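Local structure of tRNA-splicing endonuclease (Sulfolobus tokodaii, 2CV8) at residues 4-16 with 42-54. The protein probably cleaves precursor tRNAs at both splice sites to release the intron, leaving 2',3'-cyclic phosphate and 5'-hydroxyl ends. Residues are numbered along the deposited sequence; the frame is centred on the assembly and turned at random.
Sequences ELVKDKILIKNIE and INSELILSLIEGV
The carbonyls of Ile42 and Asn43 meet the side chain of Ile15, at CG2 and CD1 respectively. Glu45 comes next: its CB and CG run alongside Leu11, both about 4.0 Å from Leu11 CD1. Strand 46-49 pairs antiparallel with strand 9-12. Leu46 O accepts from Ile12 N at 2.9 Å, while the return bond from Leu46 N to Ile12 O is weak; the two side chains lie side by side, with Leu46 CB 3.6 Å from Ile12 CB. On the other face Ile47 reaches Leu11 CD1 through CG1 and the aliphatic part of Lys9 through CG2. Leu48 exchanges two nearly straight hydrogen bonds with Ile10, Ile10 N to Leu48 O (164°) and Leu48 N to Ile10 O (168°). Ser49 ends the strand and, with Glu52, forms a capping box whose two bonds are both weak. Leu50 leans over the Asp8 carbonyl, and a water bridges Leu50 N to Asp8 O. One turn on, Ile10 puts CG1 beside its own N (chi1 -68°), and the extended next torsion carries CD1 to Gly53 CA, 3.8 Å away. This is a beta-hairpin, 2-6 with 9-12, extended by strand 46-49 in the mixed sheet of the endonuclease's N-terminal domain.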
loop_
_atom_site.group_PDB
_atom_site.type_symbol
_atom_site.label_atom_id
_atom_site.label_comp_id
_atom_site.label_asym_id
_atom_site.label_seq_id
_atom_site.Cartn_x
_atom_site.Cartn_y
_atom_site.Cartn_z
ATOM N N GLU B 4 -3.786 35.577 -10.475
ATOM C CA GLU B 4 -4.668 35.394 -11.619
ATOM C C GLU B 4 -4.880 33.924 -11.931
ATOM O O GLU B 4 -3.941 33.131 -11.921
ATOM C CB GLU B 4 -4.080 36.084 -12.865
ATOM C CG GLU B 4 -4.595 37.492 -13.144
ATOM C CD GLU B 4 -5.892 37.502 -13.939
ATOM O OE1 GLU B 4 -6.444 38.601 -14.162
ATOM O OE2 GLU B 4 -6.359 36.416 -14.346
ATOM N N LEU B 5 -6.125 33.562 -12.195
ATOM C CA LEU B 5 -6.428 32.198 -12.568
ATOM C C LEU B 5 -6.242 32.157 -14.071
ATOM O O LEU B 5 -6.793 32.982 -14.796
ATOM C CB LEU B 5 -7.871 31.833 -12.232
ATOM C CG LEU B 5 -8.349 30.506 -12.831
ATOM C CD1 LEU B 5 -7.449 29.368 -12.363
ATOM C CD2 LEU B 5 -9.803 30.254 -12.429
ATOM N N VAL B 6 -5.450 31.204 -14.532
ATOM C CA VAL B 6 -5.201 31.046 -15.949
ATOM C C VAL B 6 -5.239 29.547 -16.232
ATOM O O VAL B 6 -4.231 28.847 -16.112
ATOM C CB VAL B 6 -3.831 31.691 -16.346
ATOM C CG1 VAL B 6 -2.768 31.339 -15.325
ATOM C CG2 VAL B 6 -3.409 31.237 -17.732
ATOM N N LYS B 7 -6.429 29.065 -16.584
ATOM C CA LYS B 7 -6.657 27.653 -16.884
ATOM C C LYS B 7 -6.799 26.834 -15.605
ATOM O O LYS B 7 -7.763 26.992 -14.850
ATOM C CB LYS B 7 -5.502 27.092 -17.713
ATOM C CG LYS B 7 -5.274 27.800 -19.024
ATOM C CD LYS B 7 -3.891 27.496 -19.544
ATOM C CE LYS B 7 -3.767 27.857 -21.002
ATOM N NZ LYS B 7 -4.697 27.064 -21.850
ATOM N N ASP B 8 -5.824 25.959 -15.374
ATOM C CA ASP B 8 -5.808 25.093 -14.200
ATOM C C ASP B 8 -4.733 25.525 -13.194
ATOM O O ASP B 8 -4.452 24.819 -12.216
ATOM C CB ASP B 8 -5.555 23.650 -14.637
ATOM C CG ASP B 8 -4.298 23.508 -15.481
ATOM O OD1 ASP B 8 -3.935 22.359 -15.816
ATOM O OD2 ASP B 8 -3.675 24.542 -15.812
ATOM N N LYS B 9 -4.136 26.687 -13.441
ATOM C CA LYS B 9 -3.106 27.214 -12.566
ATOM C C LYS B 9 -3.321 28.678 -12.187
ATOM O O LYS B 9 -4.162 29.368 -12.768
ATOM C CB LYS B 9 -1.739 27.021 -13.212
ATOM C CG LYS B 9 -1.282 25.580 -13.135
ATOM C CD LYS B 9 0.121 25.376 -13.681
ATOM C CE LYS B 9 0.633 23.984 -13.328
ATOM N NZ LYS B 9 -0.335 22.913 -13.732
ATOM N N ILE B 10 -2.565 29.141 -11.197
ATOM C CA ILE B 10 -2.670 30.516 -10.730
ATOM C C ILE B 10 -1.347 31.258 -10.837
ATOM O O ILE B 10 -0.334 30.854 -10.269
ATOM C CB ILE B 10 -3.184 30.545 -9.287
ATOM C CG1 ILE B 10 -4.640 30.080 -9.278
ATOM C CG2 ILE B 10 -3.062 31.935 -8.698
ATOM C CD1 ILE B 10 -5.196 29.866 -7.919
ATOM N N LEU B 11 -1.379 32.360 -11.570
ATOM C CA LEU B 11 -0.207 33.177 -11.822
ATOM C C LEU B 11 -0.015 34.299 -10.806
ATOM O O LEU B 11 -0.963 35.008 -10.464
ATOM C CB LEU B 11 -0.336 33.773 -13.228
ATOM C CG LEU B 11 0.812 34.548 -13.865
ATOM C CD1 LEU B 11 1.964 33.599 -14.183
ATOM C CD2 LEU B 11 0.308 35.217 -15.134
ATOM N N ILE B 12 1.209 34.452 -10.312
ATOM C CA ILE B 12 1.529 35.533 -9.378
ATOM C C ILE B 12 2.511 36.411 -10.154
ATOM O O ILE B 12 3.711 36.110 -10.206
ATOM C CB ILE B 12 2.232 35.020 -8.094
ATOM C CG1 ILE B 12 1.313 34.069 -7.322
ATOM C CG2 ILE B 12 2.630 36.214 -7.209
ATOM C CD1 ILE B 12 0.126 34.743 -6.674
ATOM N N LYS B 13 1.999 37.489 -10.752
ATOM C CA LYS B 13 2.810 38.402 -11.563
ATOM C C LYS B 13 3.742 39.344 -10.807
ATOM O O LYS B 13 4.813 39.676 -11.301
ATOM C CB LYS B 13 1.897 39.206 -12.493
ATOM C CG LYS B 13 0.755 39.916 -11.785
ATOM C CD LYS B 13 -0.369 40.257 -12.756
ATOM C CE LYS B 13 -0.994 38.988 -13.343
ATOM N NZ LYS B 13 -2.185 39.255 -14.209
ATOM N N ASN B 14 3.345 39.775 -9.616
ATOM C CA ASN B 14 4.182 40.669 -8.817
ATOM C C ASN B 14 5.295 39.881 -8.120
ATOM O O ASN B 14 5.016 38.958 -7.357
ATOM C CB ASN B 14 3.322 41.392 -7.771
ATOM C CG ASN B 14 4.150 42.177 -6.773
ATOM O OD1 ASN B 14 4.973 41.615 -6.053
ATOM N ND2 ASN B 14 3.934 43.486 -6.722
ATOM N N ILE B 15 6.551 40.251 -8.364
ATOM C CA ILE B 15 7.685 39.554 -7.747
ATOM C C ILE B 15 7.781 39.670 -6.219
ATOM O O ILE B 15 8.233 38.734 -5.555
ATOM C CB ILE B 15 9.035 39.997 -8.369
ATOM C CG1 ILE B 15 9.135 39.478 -9.802
ATOM C CG2 ILE B 15 10.199 39.446 -7.556
ATOM C CD1 ILE B 15 10.497 39.648 -10.408
ATOM N N GLU B 16 7.377 40.802 -5.655
ATOM C CA GLU B 16 7.409 40.949 -4.204
ATOM C C GLU B 16 6.409 39.946 -3.635
ATOM O O GLU B 16 6.746 39.129 -2.772
ATOM C CB GLU B 16 6.998 42.361 -3.778
ATOM C CG GLU B 16 7.989 43.447 -4.142
ATOM C CD GLU B 16 7.549 44.810 -3.649
ATOM O OE1 GLU B 16 7.391 44.973 -2.420
ATOM O OE2 GLU B 16 7.357 45.716 -4.490
ATOM N N ILE B 42 14.397 34.333 -6.515
ATOM C CA ILE B 42 13.228 34.291 -7.394
ATOM C C ILE B 42 13.077 35.627 -8.120
ATOM O O ILE B 42 12.987 36.680 -7.483
ATOM C CB ILE B 42 11.909 34.012 -6.598
ATOM C CG1 ILE B 42 11.943 32.605 -5.996
ATOM C CG2 ILE B 42 10.692 34.174 -7.520
ATOM C CD1 ILE B 42 10.722 32.256 -5.143
ATOM N N ASN B 43 13.043 35.584 -9.449
ATOM C CA ASN B 43 12.904 36.798 -10.250
ATOM C C ASN B 43 11.849 36.644 -11.317
ATOM O O ASN B 43 11.646 37.537 -12.132
ATOM C CB ASN B 43 14.222 37.156 -10.926
ATOM C CG ASN B 43 15.283 37.553 -9.940
ATOM O OD1 ASN B 43 15.920 36.702 -9.311
ATOM N ND2 ASN B 43 15.477 38.859 -9.779
ATOM N N SER B 44 11.187 35.500 -11.322
ATOM C CA SER B 44 10.150 35.256 -12.301
ATOM C C SER B 44 8.848 34.983 -11.573
ATOM O O SER B 44 8.853 34.556 -10.423
ATOM C CB SER B 44 10.530 34.073 -13.189
ATOM O OG SER B 44 10.769 32.907 -12.420
ATOM N N GLU B 45 7.738 35.247 -12.252
ATOM C CA GLU B 45 6.407 35.042 -11.700
ATOM C C GLU B 45 6.266 33.704 -10.994
ATOM O O GLU B 45 6.713 32.680 -11.482
ATOM C CB GLU B 45 5.353 35.168 -12.806
ATOM C CG GLU B 45 5.790 34.681 -14.171
ATOM C CD GLU B 45 6.440 35.771 -14.996
ATOM O OE1 GLU B 45 6.658 35.560 -16.206
ATOM O OE2 GLU B 45 6.732 36.843 -14.434
ATOM N N LEU B 46 5.642 33.736 -9.830
ATOM C CA LEU B 46 5.431 32.545 -9.033
ATOM C C LEU B 46 4.222 31.820 -9.604
ATOM O O LEU B 46 3.189 32.431 -9.861
ATOM C CB LEU B 46 5.179 32.961 -7.572
ATOM C CG LEU B 46 5.351 32.005 -6.384
ATOM C CD1 LEU B 46 4.101 31.190 -6.165
ATOM C CD2 LEU B 46 6.572 31.114 -6.633
ATOM N N ILE B 47 4.353 30.520 -9.828
ATOM C CA ILE B 47 3.230 29.753 -10.341
ATOM C C ILE B 47 2.674 28.778 -9.307
ATOM O O ILE B 47 3.370 27.889 -8.831
ATOM C CB ILE B 47 3.616 29.014 -11.631
ATOM C CG1 ILE B 47 3.639 30.029 -12.778
ATOM C CG2 ILE B 47 2.620 27.897 -11.930
ATOM C CD1 ILE B 47 3.671 29.428 -14.150
ATOM N N LEU B 48 1.409 28.968 -8.954
ATOM C CA LEU B 48 0.740 28.124 -7.974
ATOM C C LEU B 48 -0.269 27.216 -8.641
ATOM O O LEU B 48 -0.945 27.612 -9.581
ATOM C CB LEU B 48 0.004 28.978 -6.935
ATOM C CG LEU B 48 0.791 29.837 -5.938
ATOM C CD1 LEU B 48 -0.204 30.609 -5.060
ATOM C CD2 LEU B 48 1.716 28.953 -5.081
ATOM N N SER B 49 -0.373 25.994 -8.138
ATOM C CA SER B 49 -1.327 25.033 -8.663
ATOM C C SER B 49 -2.658 25.323 -7.984
ATOM O O SER B 49 -2.689 25.976 -6.933
ATOM C CB SER B 49 -0.880 23.616 -8.328
ATOM O OG SER B 49 -0.827 23.405 -6.928
ATOM N N LEU B 50 -3.758 24.861 -8.575
ATOM C CA LEU B 50 -5.061 25.094 -7.967
ATOM C C LEU B 50 -5.102 24.592 -6.528
ATOM O O LEU B 50 -5.673 25.248 -5.656
ATOM C CB LEU B 50 -6.165 24.434 -8.790
ATOM C CG LEU B 50 -6.655 25.315 -9.939
ATOM C CD1 LEU B 50 -7.568 24.529 -10.869
ATOM C CD2 LEU B 50 -7.369 26.529 -9.353
ATOM N N ILE B 51 -4.487 23.439 -6.274
ATOM C CA ILE B 51 -4.465 22.887 -4.924
ATOM C C ILE B 51 -3.828 23.883 -3.949
ATOM O O ILE B 51 -4.357 24.117 -2.866
ATOM C CB ILE B 51 -3.713 21.541 -4.893
ATOM C CG1 ILE B 51 -4.558 20.475 -5.582
ATOM C CG2 ILE B 51 -3.449 21.103 -3.473
ATOM C CD1 ILE B 51 -3.900 19.121 -5.624
ATOM N N GLU B 52 -2.702 24.471 -4.338
ATOM C CA GLU B 52 -2.030 25.452 -3.497
ATOM C C GLU B 52 -2.859 26.740 -3.383
ATOM O O GLU B 52 -3.058 27.282 -2.289
ATOM C CB GLU B 52 -0.663 25.802 -4.080
ATOM C CG GLU B 52 0.316 24.668 -4.070
ATOM C CD GLU B 52 1.691 25.105 -4.502
ATOM O OE1 GLU B 52 1.839 25.536 -5.663
ATOM O OE2 GLU B 52 2.625 25.023 -3.679
ATOM N N GLY B 53 -3.331 27.233 -4.525
ATOM C CA GLY B 53 -4.122 28.447 -4.528
ATOM C C GLY B 53 -5.382 28.358 -3.681
ATOM O O GLY B 53 -5.701 29.279 -2.924
ATOM N N VAL B 54 -6.106 27.253 -3.817
ATOM C CA VAL B 54 -7.330 27.058 -3.063
ATOM C C VAL B 54 -6.997 27.041 -1.571
ATOM O O VAL B 54 -7.740 27.589 -0.757
ATOM C CB VAL B 54 -8.050 25.734 -3.493
ATOM C CG1 VAL B 54 -9.251 25.453 -2.588
ATOM C CG2 VAL B 54 -8.527 25.852 -4.936
HETATM O O HOH W 1 -2.963 22.795 -10.768
#